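Local atomic coordinates of p-47 protein (Clostridium botulinum, PDB entry 6EKT), a protein that may belong to a progenitor complex that protects botulinum neurotoxin A2 during its passage through the host gut, and has a TULIP-type fold like that of tubular lipid-binding proteins. Residues 51-56 / 170-175; 64-69 / 160-165. All coordinates share one frame; numbering follows the deposited sequence.

Overall arrangement
Contacts 1 and 2 lie side by side in the same region of the elongated TULIP-like protein, their centres about 34 and about 38 Å from the centre of the chain and about 9 Å from each other. Both join one antiparallel sheet to helix 152-168 or to the loop that follows it: residues 64-69 meet the helix at 160-165, and residues 51-56 meet its exit at 170-175. The adjacent strands 52-57 and 62-68 tie the two contacts together. F53 N lies 2.8 Å from M66 O and I64 N lies 3.0 Å from Y55 O, both probable hydrogen bonds. Contact 2 is buried, whereas contact 1 is partly buried.

Contact 1: residues 51-56 / 170-175; sequences IQFLYS and EKQISY
In this part of the TULIP-like fold, the outermost strand of a four-stranded antiparallel sheet, 52-57, meets the loop that leaves helix 152-168, where a short 3-10 turn spans residues 170-172. The closest CA atoms, those of I51 and Q172, are 7.5 Å apart, so the backbones do not pair, and side chains bridge the gap, partly to backbone carbonyls; 243 Å² is buried in all.

One hydrogen bond joins the segments: Q172 NE2 donates to the backbone Q52 O at 2.8 Å, with an N-H...O angle of 152°. The acceptor lies close to the amide plane of Q172, while NE2 is tilted 28° from the carbonyl plane of Q52. A second bond from NE2, to N169 OD1, helps fix the rotation of the amide. This amide also approaches the F53 ring, with NE2 3.8 Å from CD1, the two planes being 68° apart.

Next to this polar grip is an apolar patch. I173 CG1 sits in the plane of the F53 ring at its edge, 3.8 Å from CZ, and F166 also packs edge-to-face with F53. CG1 of I173 is anti to the carbonyl carbon, and from there CD1 extends toward the strand. The I51 and Q172 side chains run antiparallel alongside each other, I51 CD1 lying 3.9 Å from Q172 O, while the other branch of I51, CG2, lies 4.0 Å from I173 CD1.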
ATOM      1  N   ILE A  51     -13.203 -23.994  20.701  1.00 56.99           N
ATOM      2  CA  ILE A  51     -12.132 -24.860  20.226  1.00 54.53           C
ATOM      3  C   ILE A  51     -11.566 -25.708  21.354  1.00 53.71           C
ATOM      4  O   ILE A  51     -11.124 -25.185  22.385  1.00 53.18           O
ATOM      5  CB  ILE A  51     -11.002 -24.042  19.544  1.00 52.89           C
ATOM      6  CG1 ILE A  51     -11.557 -23.128  18.423  1.00 52.64           C
ATOM      7  CG2 ILE A  51      -9.880 -24.952  19.054  1.00 50.96           C
ATOM      8  CD1 ILE A  51     -12.078 -23.842  17.187  1.00 52.76           C
ATOM      9  N   GLN A  52     -11.622 -27.021  21.147  1.00 53.05           N
ATOM     10  CA  GLN A  52     -10.874 -27.965  21.970  1.00 51.04           C
ATOM     11  C   GLN A  52     -10.063 -28.945  21.125  1.00 47.98           C
ATOM     12  O   GLN A  52     -10.534 -29.420  20.086  1.00 48.18           O
ATOM     13  CB  GLN A  52     -11.759 -28.668  23.004  1.00 53.59           C
ATOM     14  CG  GLN A  52     -12.813 -29.637  22.477  1.00 57.08           C
ATOM     15  CD  GLN A  52     -13.321 -30.569  23.570  1.00 58.71           C
ATOM     16  OE1 GLN A  52     -13.002 -31.761  23.583  1.00 59.44           O
ATOM     17  NE2 GLN A  52     -14.082 -30.023  24.511  1.00 59.59           N
ATOM     18  N   PHE A  53      -8.832 -29.196  21.563  1.00 43.32           N
ATOM     19  CA  PHE A  53      -7.929 -30.116  20.885  1.00 41.37           C
ATOM     20  C   PHE A  53      -7.779 -31.362  21.755  1.00 41.59           C
ATOM     21  O   PHE A  53      -7.403 -31.259  22.937  1.00 40.71           O
ATOM     22  CB  PHE A  53      -6.524 -29.493  20.662  1.00 38.54           C
ATOM     23  CG  PHE A  53      -6.455 -28.390  19.612  1.00 37.94           C
ATOM     24  CD1 PHE A  53      -7.549 -28.040  18.802  1.00 38.88           C
ATOM     25  CD2 PHE A  53      -5.244 -27.708  19.418  1.00 35.94           C
ATOM     26  CE1 PHE A  53      -7.432 -27.034  17.840  1.00 37.98           C
ATOM     27  CE2 PHE A  53      -5.125 -26.705  18.459  1.00 36.49           C
ATOM     28  CZ  PHE A  53      -6.219 -26.366  17.674  1.00 37.07           C
ATOM     29  N   LEU A  54      -8.086 -32.518  21.160  1.00 42.35           N
ATOM     30  CA  LEU A  54      -7.793 -33.837  21.740  1.00 43.55           C
ATOM     31  C   LEU A  54      -6.770 -34.601  20.903  1.00 42.83           C
ATOM     32  O   LEU A  54      -6.775 -34.519  19.672  1.00 42.79           O
ATOM     33  CB  LEU A  54      -9.066 -34.700  21.841  1.00 45.95           C
ATOM     34  CG  LEU A  54     -10.329 -34.173  22.527  1.00 48.55           C
ATOM     35  CD1 LEU A  54     -11.567 -34.978  22.118  1.00 51.28           C
ATOM     36  CD2 LEU A  54     -10.152 -34.243  24.031  1.00 49.43           C
ATOM     37  N   TYR A  55      -5.919 -35.364  21.590  1.00 43.05           N
ATOM     38  CA  TYR A  55      -4.995 -36.293  20.958  1.00 42.94           C
ATOM     39  C   TYR A  55      -4.811 -37.515  21.863  1.00 43.07           C
ATOM     40  O   TYR A  55      -4.641 -37.376  23.075  1.00 41.67           O
ATOM     41  CB  TYR A  55      -3.643 -35.629  20.651  1.00 42.14           C
ATOM     42  CG  TYR A  55      -2.581 -36.618  20.217  1.00 41.98           C
ATOM     43  CD1 TYR A  55      -2.491 -37.047  18.877  1.00 42.49           C
ATOM     44  CD2 TYR A  55      -1.689 -37.157  21.145  1.00 41.32           C
ATOM     45  CE1 TYR A  55      -1.529 -37.979  18.485  1.00 41.88           C
ATOM     46  CE2 TYR A  55      -0.732 -38.086  20.762  1.00 41.18           C
ATOM     47  CZ  TYR A  55      -0.658 -38.487  19.437  1.00 41.63           C
ATOM     48  OH  TYR A  55       0.297 -39.402  19.072  1.00 42.61           O
ATOM     49  N   SER A  56      -4.829 -38.697  21.246  1.00 45.16           N
ATOM     50  CA  SER A  56      -4.653 -39.979  21.936  1.00 46.72           C
ATOM     51  C   SER A  56      -3.712 -40.903  21.189  1.00 47.03           C
ATOM     52  O   SER A  56      -3.623 -40.857  19.957  1.00 47.46           O
ATOM     53  CB  SER A  56      -5.994 -40.688  22.076  1.00 49.54           C
ATOM     54  OG  SER A  56      -6.699 -40.164  23.169  1.00 52.74           O
ATOM     55  N   GLU A 170      -5.536 -29.589  13.107  1.00 44.65           N
ATOM     56  CA  GLU A 170      -5.283 -28.514  12.154  1.00 46.88           C
ATOM     57  C   GLU A 170      -6.566 -28.049  11.402  1.00 47.60           C
ATOM     58  O   GLU A 170      -6.796 -26.855  11.276  1.00 45.76           O
ATOM     59  CB  GLU A 170      -4.121 -28.927  11.234  1.00 48.39           C
ATOM     60  CG  GLU A 170      -4.052 -28.297   9.858  1.00 54.00           C
ATOM     61  CD  GLU A 170      -4.640 -29.187   8.779  1.00 57.54           C
ATOM     62  OE1 GLU A 170      -4.315 -30.397   8.759  1.00 60.37           O
ATOM     63  OE2 GLU A 170      -5.412 -28.670   7.945  1.00 59.90           O
ATOM     64  N   LYS A 171      -7.419 -28.990  10.992  1.00 48.94           N
ATOM     65  CA  LYS A 171      -8.670 -28.664  10.282  1.00 51.48           C
ATOM     66  C   LYS A 171      -9.651 -27.791  11.064  1.00 50.76           C
ATOM     67  O   LYS A 171     -10.513 -27.148  10.480  1.00 51.31           O
ATOM     68  CB  LYS A 171      -9.375 -29.938   9.786  1.00 55.64           C
ATOM     69  CG  LYS A 171      -8.568 -30.751   8.777  1.00 57.72           C
ATOM     70  CD  LYS A 171      -8.586 -30.143   7.373  1.00 60.20           C
ATOM     71  CE  LYS A 171      -7.575 -30.821   6.453  1.00 60.62           C
ATOM     72  NZ  LYS A 171      -7.840 -32.276   6.245  1.00 61.04           N
ATOM     73  N   GLN A 172      -9.495 -27.745  12.382  1.00 49.68           N
ATOM     74  CA  GLN A 172     -10.381 -26.964  13.250  1.00 49.49           C
ATOM     75  C   GLN A 172     -10.160 -25.460  13.209  1.00 47.49           C
ATOM     76  O   GLN A 172     -11.063 -24.695  13.542  1.00 46.83           O
ATOM     77  CB  GLN A 172     -10.222 -27.407  14.691  1.00 50.51           C
ATOM     78  CG  GLN A 172     -10.990 -28.657  15.060  1.00 52.66           C
ATOM     79  CD  GLN A 172     -11.398 -28.610  16.504  1.00 52.65           C
ATOM     80  OE1 GLN A 172     -12.247 -27.807  16.890  1.00 54.03           O
ATOM     81  NE2 GLN A 172     -10.787 -29.450  17.316  1.00 52.37           N
ATOM     82  N   ILE A 173      -8.944 -25.054  12.858  1.00 45.28           N
ATOM     83  CA  ILE A 173      -8.571 -23.658  12.789  1.00 43.80           C
ATOM     84  C   ILE A 173      -8.553 -23.267  11.312  1.00 43.53           C
ATOM     85  O   ILE A 173      -7.716 -23.763  10.546  1.00 42.12           O
ATOM     86  CB  ILE A 173      -7.187 -23.400  13.457  1.00 42.96           C
ATOM     87  CG1 ILE A 173      -7.142 -23.927  14.905  1.00 43.04           C
ATOM     88  CG2 ILE A 173      -6.770 -21.929  13.328  1.00 41.86           C
ATOM     89  CD1 ILE A 173      -8.080 -23.262  15.904  1.00 43.70           C
ATOM     90  N   SER A 174      -9.509 -22.413  10.927  1.00 44.04           N
ATOM     91  CA  SER A 174      -9.594 -21.825   9.584  1.00 43.37           C
ATOM     92  C   SER A 174      -9.768 -20.316   9.670  1.00 42.58           C
ATOM     93  O   SER A 174     -10.471 -19.736   8.827  1.00 43.54           O
ATOM     94  CB  SER A 174     -10.806 -22.369   8.801  1.00 46.61           C
ATOM     95  OG  SER A 174     -10.959 -23.764   8.910  1.00 49.81           O
ATOM     96  N   TYR A 175      -9.159 -19.663  10.662  1.00 39.70           N
ATOM     97  CA  TYR A 175      -9.263 -18.213  10.743  1.00 38.74           C
ATOM     98  C   TYR A 175      -8.582 -17.554   9.525  1.00 36.72           C
ATOM     99  O   TYR A 175      -7.445 -17.897   9.183  1.00 34.74           O
ATOM    100  CB  TYR A 175      -8.731 -17.647  12.068  1.00 38.68           C
ATOM    101  CG  TYR A 175      -8.864 -16.149  12.124  1.00 39.83           C
ATOM    102  CD1 TYR A 175     -10.081 -15.551  12.472  1.00 41.11           C
ATOM    103  CD2 TYR A 175      -7.786 -15.316  11.767  1.00 38.45           C
ATOM    104  CE1 TYR A 175     -10.215 -14.169  12.494  1.00 42.56           C
ATOM    105  CE2 TYR A 175      -7.911 -13.936  11.789  1.00 38.83           C
ATOM    106  CZ  TYR A 175      -9.120 -13.366  12.152  1.00 41.21           C
ATOM    107  OH  TYR A 175      -9.240 -11.993  12.158  1.00 42.07           O
TER

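Contact 2: residues 64-69 / 160-165; sequences IKMVFD and KLLINA
Residues 64-68 of strand 62-68 cross residues 160-165 of helix 152-168, the axes of these short segments coming within 9.0 Å at a signed crossing angle of -68°, so the two meet over a short length. The nearest CA atoms are those of I64 and L161, and the alternating strand directs I64 and M66 toward the helix while K65 points away from it. Altogether 236 Å² is buried, and all five touching residues are buried in the protein.

I64 lies over the backbone of the helix as well as its side chains. Its CG1 branch is anti to the backbone N (chi1 -178°) and extended at chi2, which carries CD1 to 3.8 Å from L161 CB and near L162 N. The shorter branch, CG2, approaches L161 O at 3.6 Å and also A165 CB at 4.0 Å. That carbonyl already accepts the helical hydrogen bond from A165 N, so the methyl packs against an oxygen with a partner. I64 and L161 run past each other in opposite directions.

M66 shares A165 with I64 and also reaches L162. A bend at chi3 (-69°) turns its terminal methyl to A165, where CE comes within 3.6 Å of CB; the small alanine side chain lets the methionine approach close to the helix. L162 crosses M66 at about a right angle, with CD1 4.1 Å from SD.

Neighbouring strands of the same sheet extend this hydrophobic layer: Y55 of strand 52-57 touches I64 and L161, as does F93 of strand 91-94. From a second sheet, I88 of strand 81-88 packs on M66. A polar link, K160 NZ to Q62 OE1, joins the helix to the start of strand 62-68.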
ATOM      1  N   ILE A  64      -4.005 -36.130  25.673  1.00 40.43           N
ATOM      2  CA  ILE A  64      -4.027 -34.705  25.989  1.00 39.23           C
ATOM      3  C   ILE A  64      -5.370 -34.093  25.568  1.00 39.29           C
ATOM      4  O   ILE A  64      -5.931 -34.463  24.529  1.00 39.74           O
ATOM      5  CB  ILE A  64      -2.818 -33.941  25.372  1.00 38.01           C
ATOM      6  CG1 ILE A  64      -2.845 -32.454  25.772  1.00 38.02           C
ATOM      7  CG2 ILE A  64      -2.733 -34.145  23.861  1.00 37.16           C
ATOM      8  CD1 ILE A  64      -1.563 -31.690  25.489  1.00 37.19           C
ATOM      9  N   LYS A  65      -5.880 -33.188  26.400  1.00 38.98           N
ATOM     10  CA  LYS A  65      -7.095 -32.435  26.113  1.00 40.79           C
ATOM     11  C   LYS A  65      -6.846 -30.978  26.471  1.00 40.58           C
ATOM     12  O   LYS A  65      -6.371 -30.693  27.580  1.00 40.28           O
ATOM     13  CB  LYS A  65      -8.278 -32.978  26.940  1.00 42.67           C
ATOM     14  CG  LYS A  65      -9.555 -32.154  26.835  1.00 44.99           C
ATOM     15  CD  LYS A  65     -10.696 -32.853  27.558  1.00 46.93           C
ATOM     16  CE  LYS A  65     -11.962 -32.030  27.486  1.00 49.37           C
ATOM     17  NZ  LYS A  65     -13.008 -32.750  28.269  1.00 51.06           N
ATOM     18  N   MET A  66      -7.173 -30.073  25.536  1.00 41.50           N
ATOM     19  CA  MET A  66      -7.014 -28.625  25.726  1.00 41.50           C
ATOM     20  C   MET A  66      -8.252 -27.872  25.272  1.00 42.94           C
ATOM     21  O   MET A  66      -8.617 -27.914  24.089  1.00 43.85           O
ATOM     22  CB  MET A  66      -5.780 -28.097  24.971  1.00 39.86           C
ATOM     23  CG  MET A  66      -4.434 -28.576  25.500  1.00 39.46           C
ATOM     24  SD  MET A  66      -2.974 -27.987  24.609  1.00 38.50           S
ATOM     25  CE  MET A  66      -3.089 -28.845  23.044  1.00 38.54           C
ATOM     26  N   VAL A  67      -8.896 -27.185  26.210  1.00 43.81           N
ATOM     27  CA  VAL A  67      -9.982 -26.254  25.879  1.00 44.84           C
ATOM     28  C   VAL A  67      -9.438 -24.836  26.111  1.00 43.95           C
ATOM     29  O   VAL A  67      -9.011 -24.497  27.228  1.00 43.85           O
ATOM     30  CB  VAL A  67     -11.281 -26.514  26.703  1.00 46.97           C
ATOM     31  CG1 VAL A  67     -12.470 -25.781  26.088  1.00 48.48           C
ATOM     32  CG2 VAL A  67     -11.599 -28.009  26.809  1.00 47.35           C
ATOM     33  N   PHE A  68      -9.435 -24.026  25.052  1.00 43.25           N
ATOM     34  CA  PHE A  68      -8.783 -22.713  25.078  1.00 42.78           C
ATOM     35  C   PHE A  68      -9.639 -21.573  25.615  1.00 44.88           C
ATOM     36  O   PHE A  68     -10.824 -21.449  25.290  1.00 46.59           O
ATOM     37  CB  PHE A  68      -8.235 -22.345  23.686  1.00 40.65           C
ATOM     38  CG  PHE A  68      -7.220 -23.325  23.162  1.00 38.60           C
ATOM     39  CD1 PHE A  68      -5.925 -23.354  23.671  1.00 36.94           C
ATOM     40  CD2 PHE A  68      -7.559 -24.210  22.139  1.00 38.37           C
ATOM     41  CE1 PHE A  68      -4.985 -24.252  23.173  1.00 36.09           C
ATOM     42  CE2 PHE A  68      -6.631 -25.117  21.641  1.00 37.22           C
ATOM     43  CZ  PHE A  68      -5.341 -25.139  22.158  1.00 35.90           C
ATOM     44  N   ASP A  69      -9.011 -20.754  26.453  1.00 45.65           N
ATOM     45  CA  ASP A  69      -9.535 -19.462  26.887  1.00 46.71           C
ATOM     46  C   ASP A  69      -9.670 -18.512  25.683  1.00 46.00           C
ATOM     47  O   ASP A  69     -10.740 -17.938  25.451  1.00 47.10           O
ATOM     48  CB  ASP A  69      -8.577 -18.868  27.927  1.00 48.77           C
ATOM     49  CG  ASP A  69      -9.290 -18.173  29.064  1.00 52.69           C
ATOM     50  OD1 ASP A  69      -9.753 -17.032  28.872  1.00 54.73           O
ATOM     51  OD2 ASP A  69      -9.364 -18.765  30.165  1.00 54.32           O
ATOM     52  N   LYS A 160       5.758 -32.180  23.672  1.00 29.23           N
ATOM     53  CA  LYS A 160       5.523 -33.203  22.668  1.00 30.36           C
ATOM     54  C   LYS A 160       4.032 -33.349  22.364  1.00 30.71           C
ATOM     55  O   LYS A 160       3.647 -33.344  21.196  1.00 30.68           O
ATOM     56  CB  LYS A 160       6.141 -34.533  23.104  1.00 31.30           C
ATOM     57  CG  LYS A 160       6.046 -35.633  22.061  1.00 33.05           C
ATOM     58  CD  LYS A 160       4.924 -36.615  22.398  1.00 34.45           C
ATOM     59  CE  LYS A 160       4.971 -37.846  21.506  1.00 35.41           C
ATOM     60  NZ  LYS A 160       3.617 -38.474  21.423  1.00 36.16           N
ATOM     61  N   LEU A 161       3.213 -33.466  23.409  1.00 30.72           N
ATOM     62  CA  LEU A 161       1.776 -33.703  23.234  1.00 32.44           C
ATOM     63  C   LEU A 161       1.021 -32.477  22.714  1.00 32.73           C
ATOM     64  O   LEU A 161       0.007 -32.634  22.032  1.00 33.92           O
ATOM     65  CB  LEU A 161       1.132 -34.232  24.522  1.00 33.47           C
ATOM     66  CG  LEU A 161       1.531 -35.664  24.905  1.00 33.75           C
ATOM     67  CD1 LEU A 161       1.126 -35.975  26.338  1.00 34.71           C
ATOM     68  CD2 LEU A 161       0.872 -36.653  23.944  1.00 35.11           C
ATOM     69  N   LEU A 162       1.502 -31.280  23.046  1.00 31.95           N
ATOM     70  CA  LEU A 162       0.927 -30.046  22.487  1.00 33.56           C
ATOM     71  C   LEU A 162       1.034 -30.023  20.970  1.00 33.35           C
ATOM     72  O   LEU A 162       0.075 -29.701  20.280  1.00 34.27           O
ATOM     73  CB  LEU A 162       1.555 -28.773  23.079  1.00 32.87           C
ATOM     74  CG  LEU A 162       0.928 -27.460  22.536  1.00 33.65           C
ATOM     75  CD1 LEU A 162       0.666 -26.430  23.626  1.00 33.79           C
ATOM     76  CD2 LEU A 162       1.754 -26.843  21.407  1.00 32.00           C
ATOM     77  N   ILE A 163       2.212 -30.353  20.462  1.00 33.47           N
ATOM     78  CA  ILE A 163       2.433 -30.354  19.024  1.00 33.55           C
ATOM     79  C   ILE A 163       1.566 -31.439  18.373  1.00 33.61           C
ATOM     80  O   ILE A 163       0.936 -31.190  17.341  1.00 33.23           O
ATOM     81  CB  ILE A 163       3.926 -30.525  18.706  1.00 32.93           C
ATOM     82  CG1 ILE A 163       4.690 -29.324  19.264  1.00 33.23           C
ATOM     83  CG2 ILE A 163       4.159 -30.659  17.207  1.00 33.37           C
ATOM     84  CD1 ILE A 163       6.198 -29.411  19.114  1.00 33.87           C
ATOM     85  N   ASN A 164       1.528 -32.623  18.998  1.00 34.25           N
ATOM     86  CA  ASN A 164       0.682 -33.715  18.522  1.00 34.93           C
ATOM     87  C   ASN A 164      -0.737 -33.218  18.351  1.00 34.99           C
ATOM     88  O   ASN A 164      -1.338 -33.417  17.288  1.00 35.46           O
ATOM     89  CB  ASN A 164       0.661 -34.886  19.504  1.00 35.56           C
ATOM     90  CG  ASN A 164       1.808 -35.854  19.315  1.00 36.48           C
ATOM     91  OD1 ASN A 164       2.305 -36.397  20.291  1.00 34.98           O
ATOM     92  ND2 ASN A 164       2.213 -36.097  18.074  1.00 37.44           N
ATOM     93  N   ALA A 165      -1.249 -32.561  19.395  1.00 34.38           N
ATOM     94  CA  ALA A 165      -2.622 -32.090  19.413  1.00 35.22           C
ATOM     95  C   ALA A 165      -2.884 -30.992  18.355  1.00 35.01           C
ATOM     96  O   ALA A 165      -3.897 -31.038  17.641  1.00 35.11           O
ATOM     97  CB  ALA A 165      -3.012 -31.633  20.814  1.00 34.97           C
TER